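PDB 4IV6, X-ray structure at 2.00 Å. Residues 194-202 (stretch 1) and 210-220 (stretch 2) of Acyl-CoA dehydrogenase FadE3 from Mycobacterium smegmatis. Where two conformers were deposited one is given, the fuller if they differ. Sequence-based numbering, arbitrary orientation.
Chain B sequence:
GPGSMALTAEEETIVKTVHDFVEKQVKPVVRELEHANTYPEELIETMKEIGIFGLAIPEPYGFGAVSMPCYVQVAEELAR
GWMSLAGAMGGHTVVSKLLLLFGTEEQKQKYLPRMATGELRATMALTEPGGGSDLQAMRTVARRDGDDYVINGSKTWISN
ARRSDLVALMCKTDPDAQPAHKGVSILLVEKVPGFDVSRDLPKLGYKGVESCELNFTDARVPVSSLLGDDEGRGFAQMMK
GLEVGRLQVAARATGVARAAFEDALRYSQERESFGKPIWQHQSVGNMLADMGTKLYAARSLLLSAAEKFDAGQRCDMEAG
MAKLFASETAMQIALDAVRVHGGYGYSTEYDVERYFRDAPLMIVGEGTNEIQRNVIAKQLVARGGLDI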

ATOM      1  N   GLY B 194       1.105 -24.437 -43.308  1.00 16.73           N
ATOM      2  CA  GLY B 194      -0.113 -23.802 -42.819  1.00 16.46           C
ATOM      3  C   GLY B 194       0.048 -23.215 -41.414  1.00 15.88           C
ATOM      4  O   GLY B 194      -0.845 -22.531 -40.927  1.00 14.80           O
ATOM      5  N   PHE B 195       1.167 -23.508 -40.754  1.00 15.97           N
ATOM      6  CA  PHE B 195       1.428 -22.987 -39.408  1.00 15.89           C
ATOM      7  C   PHE B 195       2.441 -21.854 -39.579  1.00 16.22           C
ATOM      8  O   PHE B 195       3.630 -22.113 -39.784  1.00 15.87           O
ATOM      9  CB  PHE B 195       1.982 -24.128 -38.531  1.00 16.45           C
ATOM     10  CG  PHE B 195       2.375 -23.740 -37.124  1.00 16.40           C
ATOM     11  CD1 PHE B 195       2.330 -22.432 -36.659  1.00 16.77           C
ATOM     12  CD2 PHE B 195       2.860 -24.713 -36.284  1.00 17.58           C
ATOM     13  CE1 PHE B 195       2.729 -22.116 -35.377  1.00 16.55           C
ATOM     14  CE2 PHE B 195       3.255 -24.415 -34.998  1.00 17.73           C
ATOM     15  CZ  PHE B 195       3.188 -23.105 -34.546  1.00 17.06           C
ATOM     16  N   ASP B 196       1.974 -20.619 -39.488  1.00 15.63           N
ATOM     17  CA  ASP B 196       2.816 -19.454 -39.699  1.00 17.10           C
ATOM     18  C   ASP B 196       3.161 -18.809 -38.361  1.00 16.78           C
ATOM     19  O   ASP B 196       2.281 -18.591 -37.510  1.00 15.78           O
ATOM     20  CB  ASP B 196       2.073 -18.453 -40.586  1.00 18.52           C
ATOM     21  CG  ASP B 196       2.907 -17.227 -40.940  1.00 20.36           C
ATOM     22  OD1 ASP B 196       3.965 -17.333 -41.534  1.00 21.75           O
ATOM     23  OD2 ASP B 196       2.488 -16.121 -40.618  1.00 23.15           O
ATOM     24  N   VAL B 197       4.449 -18.552 -38.166  1.00 17.92           N
ATOM     25  CA  VAL B 197       4.936 -17.794 -37.013  1.00 18.77           C
ATOM     26  C   VAL B 197       5.182 -16.398 -37.547  1.00 21.12           C
ATOM     27  O   VAL B 197       6.133 -16.135 -38.302  1.00 19.75           O
ATOM     28  CB  VAL B 197       6.188 -18.415 -36.391  1.00 18.58           C
ATOM     29  CG1 VAL B 197       6.621 -17.613 -35.173  1.00 18.90           C
ATOM     30  CG2 VAL B 197       5.884 -19.835 -35.972  1.00 18.47           C
ATOM     31  N   SER B 198       4.272 -15.513 -37.181  1.00 25.06           N
ATOM     32  CA  SER B 198       3.895 -14.428 -38.082  1.00 30.76           C
ATOM     33  C   SER B 198       4.693 -13.185 -37.840  1.00 34.80           C
ATOM     34  O   SER B 198       5.034 -12.492 -38.820  1.00 41.44           O
ATOM     35  CB  SER B 198       2.370 -14.123 -38.039  1.00 32.11           C
ATOM     36  OG  SER B 198       1.561 -15.289 -38.219  1.00 28.75           O
ATOM     37  N   ARG B 199       4.982 -12.856 -36.583  1.00 36.29           N
ATOM     38  CA  ARG B 199       5.897 -11.705 -36.300  1.00 38.47           C
ATOM     39  C   ARG B 199       6.307 -11.651 -34.820  1.00 32.79           C
ATOM     40  O   ARG B 199       5.581 -12.203 -33.992  1.00 37.08           O
ATOM     41  CB  ARG B 199       5.234 -10.376 -36.668  1.00 42.73           C
ATOM     42  CG  ARG B 199       4.140  -9.946 -35.704  1.00 47.60           C
ATOM     43  CD  ARG B 199       3.290  -8.840 -36.274  1.00 51.70           C
ATOM     44  NE  ARG B 199       2.077  -8.651 -35.499  1.00 57.02           N
ATOM     45  CZ  ARG B 199       1.026  -9.466 -35.540  1.00 62.06           C
ATOM     46  NH1 ARG B 199       1.020 -10.546 -36.322  1.00 64.22           N
ATOM     47  NH2 ARG B 199      -0.032  -9.202 -34.786  1.00 67.04           N
ATOM     48  N   ASP B 200       7.472 -11.079 -34.532  1.00 27.23           N
ATOM     49  CA  ASP B 200       7.942 -10.831 -33.156  1.00 28.13           C
ATOM     50  C   ASP B 200       7.272  -9.587 -32.607  1.00 24.85           C
ATOM     51  O   ASP B 200       7.363  -8.544 -33.221  1.00 24.03           O
ATOM     52  CB  ASP B 200       9.436 -10.592 -33.120  1.00 30.94           C
ATOM     53  CG  ASP B 200      10.232 -11.841 -33.451  1.00 35.23           C
ATOM     54  OD1 ASP B 200       9.607 -12.902 -33.709  1.00 37.49           O
ATOM     55  OD2 ASP B 200      11.483 -11.764 -33.457  1.00 38.89           O
ATOM     56  N   LEU B 201       6.625  -9.687 -31.453  1.00 22.13           N
ATOM     57  CA  LEU B 201       5.858  -8.576 -30.942  1.00 21.17           C
ATOM     58  C   LEU B 201       6.772  -7.658 -30.109  1.00 21.16           C
ATOM     59  O   LEU B 201       7.461  -8.126 -29.241  1.00 22.08           O
ATOM     60  CB  LEU B 201       4.673  -9.116 -30.147  1.00 20.44           C
ATOM     61  CG  LEU B 201       3.768 -10.071 -30.953  1.00 20.85           C
ATOM     62  CD1 LEU B 201       2.743 -10.743 -30.063  1.00 21.17           C
ATOM     63  CD2 LEU B 201       3.068  -9.375 -32.107  1.00 22.27           C
ATOM     64  N   PRO B 202       6.796  -6.350 -30.387  1.00 21.14           N
ATOM     65  CA  PRO B 202       7.686  -5.504 -29.598  1.00 20.67           C
ATOM     66  C   PRO B 202       7.183  -5.255 -28.169  1.00 19.08           C
ATOM     67  O   PRO B 202       5.982  -5.001 -27.944  1.00 17.32           O
ATOM     68  CB  PRO B 202       7.781  -4.216 -30.410  1.00 22.12           C
ATOM     69  CG  PRO B 202       6.547  -4.192 -31.209  1.00 23.39           C
ATOM     70  CD  PRO B 202       6.243  -5.635 -31.548  1.00 22.66           C
ATOM     71  N   GLU B 210      11.800 -14.081 -28.271  1.00 22.01           N
ATOM     72  CA  GLU B 210      10.701 -13.653 -29.128  1.00 20.41           C
ATOM     73  C   GLU B 210       9.359 -14.099 -28.541  1.00 18.76           C
ATOM     74  O   GLU B 210       9.288 -15.148 -27.934  1.00 18.27           O
ATOM     75  CB  GLU B 210      10.893 -14.160 -30.561  1.00 21.75           C
ATOM     76  CG  GLU B 210      10.543 -15.628 -30.849  1.00 21.71           C
ATOM     77  CD  GLU B 210      11.559 -16.662 -30.362  1.00 22.34           C
ATOM     78  OE1 GLU B 210      12.535 -16.301 -29.658  1.00 24.20           O
ATOM     79  OE2 GLU B 210      11.384 -17.856 -30.694  1.00 21.68           O
ATOM     80  N   SER B 211       8.334 -13.255 -28.677  1.00 17.87           N
ATOM     81  CA  SER B 211       6.943 -13.634 -28.486  1.00 18.49           C
ATOM     82  C   SER B 211       6.201 -13.295 -29.751  1.00 17.67           C
ATOM     83  O   SER B 211       6.368 -12.192 -30.280  1.00 17.80           O
ATOM     84  CB  SER B 211       6.329 -12.911 -27.297  1.00 19.47           C
ATOM     85  OG  SER B 211       6.974 -13.383 -26.106  1.00 22.57           O
ATOM     86  N   CYS B 212       5.403 -14.235 -30.233  1.00 16.86           N
ATOM     87  CA  CYS B 212       4.861 -14.167 -31.584  1.00 17.51           C
ATOM     88  C   CYS B 212       3.363 -14.381 -31.733  1.00 16.69           C
ATOM     89  O   CYS B 212       2.721 -15.068 -30.918  1.00 16.06           O
ATOM     90  CB  CYS B 212       5.556 -15.228 -32.432  1.00 17.99           C
ATOM     91  SG  CYS B 212       7.364 -15.111 -32.445  1.00 20.03           S
ATOM     92  N   GLU B 213       2.836 -13.808 -32.804  1.00 16.58           N
ATOM     93  CA  GLU B 213       1.547 -14.197 -33.328  1.00 17.94           C
ATOM     94  C   GLU B 213       1.682 -15.422 -34.230  1.00 16.27           C
ATOM     95  O   GLU B 213       2.585 -15.488 -35.059  1.00 16.28           O
ATOM     96  CB  GLU B 213       0.883 -13.068 -34.101  1.00 20.67           C
ATOM     97  CG  GLU B 213      -0.572 -13.370 -34.443  1.00 23.68           C
ATOM     98  CD  GLU B 213      -1.223 -12.229 -35.220  1.00 28.08           C
ATOM     99  OE1 GLU B 213      -1.564 -12.375 -36.415  1.00 28.48           O
ATOM    100  OE2 GLU B 213      -1.317 -11.151 -34.625  1.00 31.94           O
ATOM    101  N   LEU B 214       0.792 -16.377 -34.015  1.00 14.67           N
ATOM    102  CA  LEU B 214       0.682 -17.592 -34.797  1.00 14.64           C
ATOM    103  C   LEU B 214      -0.631 -17.612 -35.583  1.00 14.83           C
ATOM    104  O   LEU B 214      -1.698 -17.354 -35.028  1.00 14.32           O
ATOM    105  CB  LEU B 214       0.658 -18.819 -33.911  1.00 14.15           C
ATOM    106  CG  LEU B 214       1.658 -18.947 -32.765  1.00 13.75           C
ATOM    107  CD1 LEU B 214       1.481 -20.314 -32.124  1.00 13.63           C
ATOM    108  CD2 LEU B 214       3.085 -18.733 -33.226  1.00 14.24           C
ATOM    109  N   ASN B 215      -0.555 -18.014 -36.846  1.00 14.93           N
ATOM    110  CA  ASN B 215      -1.728 -18.142 -37.696  1.00 15.08           C
ATOM    111  C   ASN B 215      -1.750 -19.507 -38.346  1.00 15.06           C
ATOM    112  O   ASN B 215      -0.777 -19.888 -38.966  1.00 15.17           O
ATOM    113  CB  ASN B 215      -1.710 -17.021 -38.733  1.00 15.96           C
ATOM    114  CG  ASN B 215      -2.168 -15.723 -38.137  1.00 16.75           C
ATOM    115  OD1 ASN B 215      -3.367 -15.532 -37.927  1.00 18.02           O
ATOM    116  ND2 ASN B 215      -1.247 -14.830 -37.853  1.00 16.91           N
ATOM    117  N   PHE B 216      -2.848 -20.241 -38.147  1.00 14.48           N
ATOM    118  CA  PHE B 216      -3.061 -21.559 -38.712  1.00 14.50           C
ATOM    119  C   PHE B 216      -4.106 -21.478 -39.825  1.00 15.08           C
ATOM    120  O   PHE B 216      -5.253 -21.027 -39.602  1.00 15.01           O
ATOM    121  CB  PHE B 216      -3.559 -22.499 -37.637  1.00 14.26           C
ATOM    122  CG  PHE B 216      -2.610 -22.662 -36.506  1.00 13.79           C
ATOM    123  CD1 PHE B 216      -1.611 -23.627 -36.568  1.00 14.33           C
ATOM    124  CD2 PHE B 216      -2.677 -21.846 -35.419  1.00 13.95           C
ATOM    125  CE1 PHE B 216      -0.721 -23.803 -35.526  1.00 14.38           C
ATOM    126  CE2 PHE B 216      -1.779 -21.984 -34.371  1.00 13.69           C
ATOM    127  CZ  PHE B 216      -0.801 -22.961 -34.433  1.00 13.90           C
ATOM    128  N   THR B 217      -3.686 -21.868 -41.022  1.00 15.11           N
ATOM    129  CA  THR B 217      -4.555 -21.952 -42.192  1.00 15.61           C
ATOM    130  C   THR B 217      -4.522 -23.357 -42.727  1.00 15.64           C
ATOM    131  O   THR B 217      -3.521 -23.783 -43.266  1.00 15.16           O
ATOM    132  CB  THR B 217      -4.049 -20.996 -43.273  1.00 16.40           C
ATOM    133  OG1 THR B 217      -3.869 -19.693 -42.694  1.00 17.12           O
ATOM    134  CG2 THR B 217      -5.022 -20.918 -44.417  1.00 17.60           C
ATOM    135  N   ASP B 218      -5.627 -24.086 -42.571  1.00 16.11           N
ATOM    136  CA  ASP B 218      -5.772 -25.436 -43.147  1.00 16.09           C
ATOM    137  C   ASP B 218      -4.553 -26.283 -42.773  1.00 16.30           C
ATOM    138  O   ASP B 218      -4.027 -27.049 -43.601  1.00 16.85           O
ATOM    139  CB  ASP B 218      -5.931 -25.333 -44.669  1.00 16.98           C
ATOM    140  CG  ASP B 218      -6.416 -26.637 -45.320  1.00 17.37           C
ATOM    141  OD1 ASP B 218      -7.388 -27.233 -44.833  1.00 16.77           O
ATOM    142  OD2 ASP B 218      -5.827 -27.023 -46.338  1.00 17.94           O
ATOM    143  N   ALA B 219      -4.119 -26.170 -41.525  1.00 15.63           N
ATOM    144  CA  ALA B 219      -2.850 -26.800 -41.086  1.00 16.00           C
ATOM    145  C   ALA B 219      -3.123 -28.221 -40.629  1.00 16.36           C
ATOM    146  O   ALA B 219      -3.811 -28.445 -39.606  1.00 15.97           O
ATOM    147  CB  ALA B 219      -2.214 -26.014 -39.959  1.00 15.43           C
ATOM    148  N   ARG B 220      -2.579 -29.180 -41.373  1.00 17.15           N
ATOM    149  CA  ARG B 220      -2.852 -30.596 -41.146  0.50 18.08           C
ATOM    150  C   ARG B 220      -1.807 -31.239 -40.241  1.00 17.62           C
ATOM    151  O   ARG B 220      -0.620 -31.157 -40.519  1.00 17.76           O
ATOM    152  CB  ARG B 220      -2.866 -31.341 -42.481  0.50 19.78           C
ATOM    153  CG  ARG B 220      -3.782 -30.728 -43.529  0.50 20.98           C
ATOM    154  CD  ARG B 220      -3.919 -31.665 -44.727  0.50 22.79           C
ATOM    155  NE  ARG B 220      -5.182 -32.366 -44.649  0.50 23.69           N
ATOM    156  CZ  ARG B 220      -6.335 -31.776 -44.931  0.50 24.30           C
ATOM    157  NH1 ARG B 220      -7.458 -32.452 -44.823  0.50 24.78           N
ATOM    158  NH2 ARG B 220      -6.347 -30.496 -45.324  0.50 24.64           N
TER
HETATM  159  O   HOH W   1       9.259 -10.683 -29.607  1.00 18.66           O

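The strongest polar contact joins Arg-199 and Glu-213. Arg-199 NH2 donates to Glu-213 OE2 at 2.3 Å, a very short hydrogen bond that is also a salt bridge. The carboxylate oxygen lies at the edge of the guanidinium, near its plane, where the N-H groups point. Both side chains are long enough to meet beside the strands: Glu-213 is extended, with chi1 and chi2 both t, and Arg-199 leaves the backbone with chi1 p and then runs t, t.

The other oxygen of Glu-213 begins a polar chain on the same face. Asn-215 ND2 donates to Glu-213 OE1 at 2.9 Å within its own strand. Asn-215 ND2 also donates across to Ser-198 OG at 2.9 Å, with a nearly straight angle of 174°. Ser-198 OG in turn donates to Asp-196 OD2 at 2.7 Å. The asparagine amide has two hydrogens and spends them on two acceptors. The serine hydroxyl suits the middle of this chain because it can accept and donate at once.

The backbones form an antiparallel ladder, strand 195-200 against strand 211-216. Asp-196 and Asn-215 are a hydrogen-bonded pair: Asp-196 N to Asn-215 O is 2.9 Å, and Asn-215 N to Asp-196 O is 3.0 Å. Thr-217 N donates to Gly-194 O at 2.9 Å. Ser-198 N donates to Glu-213 O at 2.7 Å. Beyond this the register slips by one residue. Ser-198 has a psi of -39°, unlike its extended neighbours, and Asp-200 rather than Arg-199 lies opposite Cys-212. The bond from Glu-213 N to Arg-199 O is weak, at 3.4 Å. Just past the strand, Leu-201 N donates to Ser-211 O at 2.8 Å. Water 1 then bridges the two stretches, accepting from Ser-211 N at 2.9 Å and donating to Leu-201 O at 3.1 Å.

Phe-195, Val-197, Leu-214 and Phe-216 share the other face, and their side chains pack together. The rings of Phe-195 and Phe-216 sit obliquely, centroids 4.5 Å apart and planes at 34°. Phe-216 CE1 lies over one face of the Phe-195 ring, 3.5 Å from Phe-195 CG. Phe-195 CE1 reaches Leu-214 CD1 at 3.9 Å. Val-197 CG2 meets Leu-214 CD2 at 4.1 Å, and Val-197 CG1 lies 3.8 Å from Cys-212 SG. Both phenylalanines, Leu-214 and Cys-212 are buried, and their apolar or weakly polar side chains fit that setting. Asp-200 is exposed at the end of this face. Asp-200 OD1 lies 3.4 Å from Cys-212 SG and is hydrogen-bonded elsewhere in the structure.

At the far end, Gly-194 has a phi of 100° and no side chain. A CB on Gly-194 would fall 2.5 Å from Thr-217 O and would also jam against the preceding carbonyl, so glycine fits both the backbone and the contact. Ala-219, just after the corner at Thr-217 and Asp-218, places its small CB 3.9 Å from Gly-194 O. The contact buries 771 Å² in all.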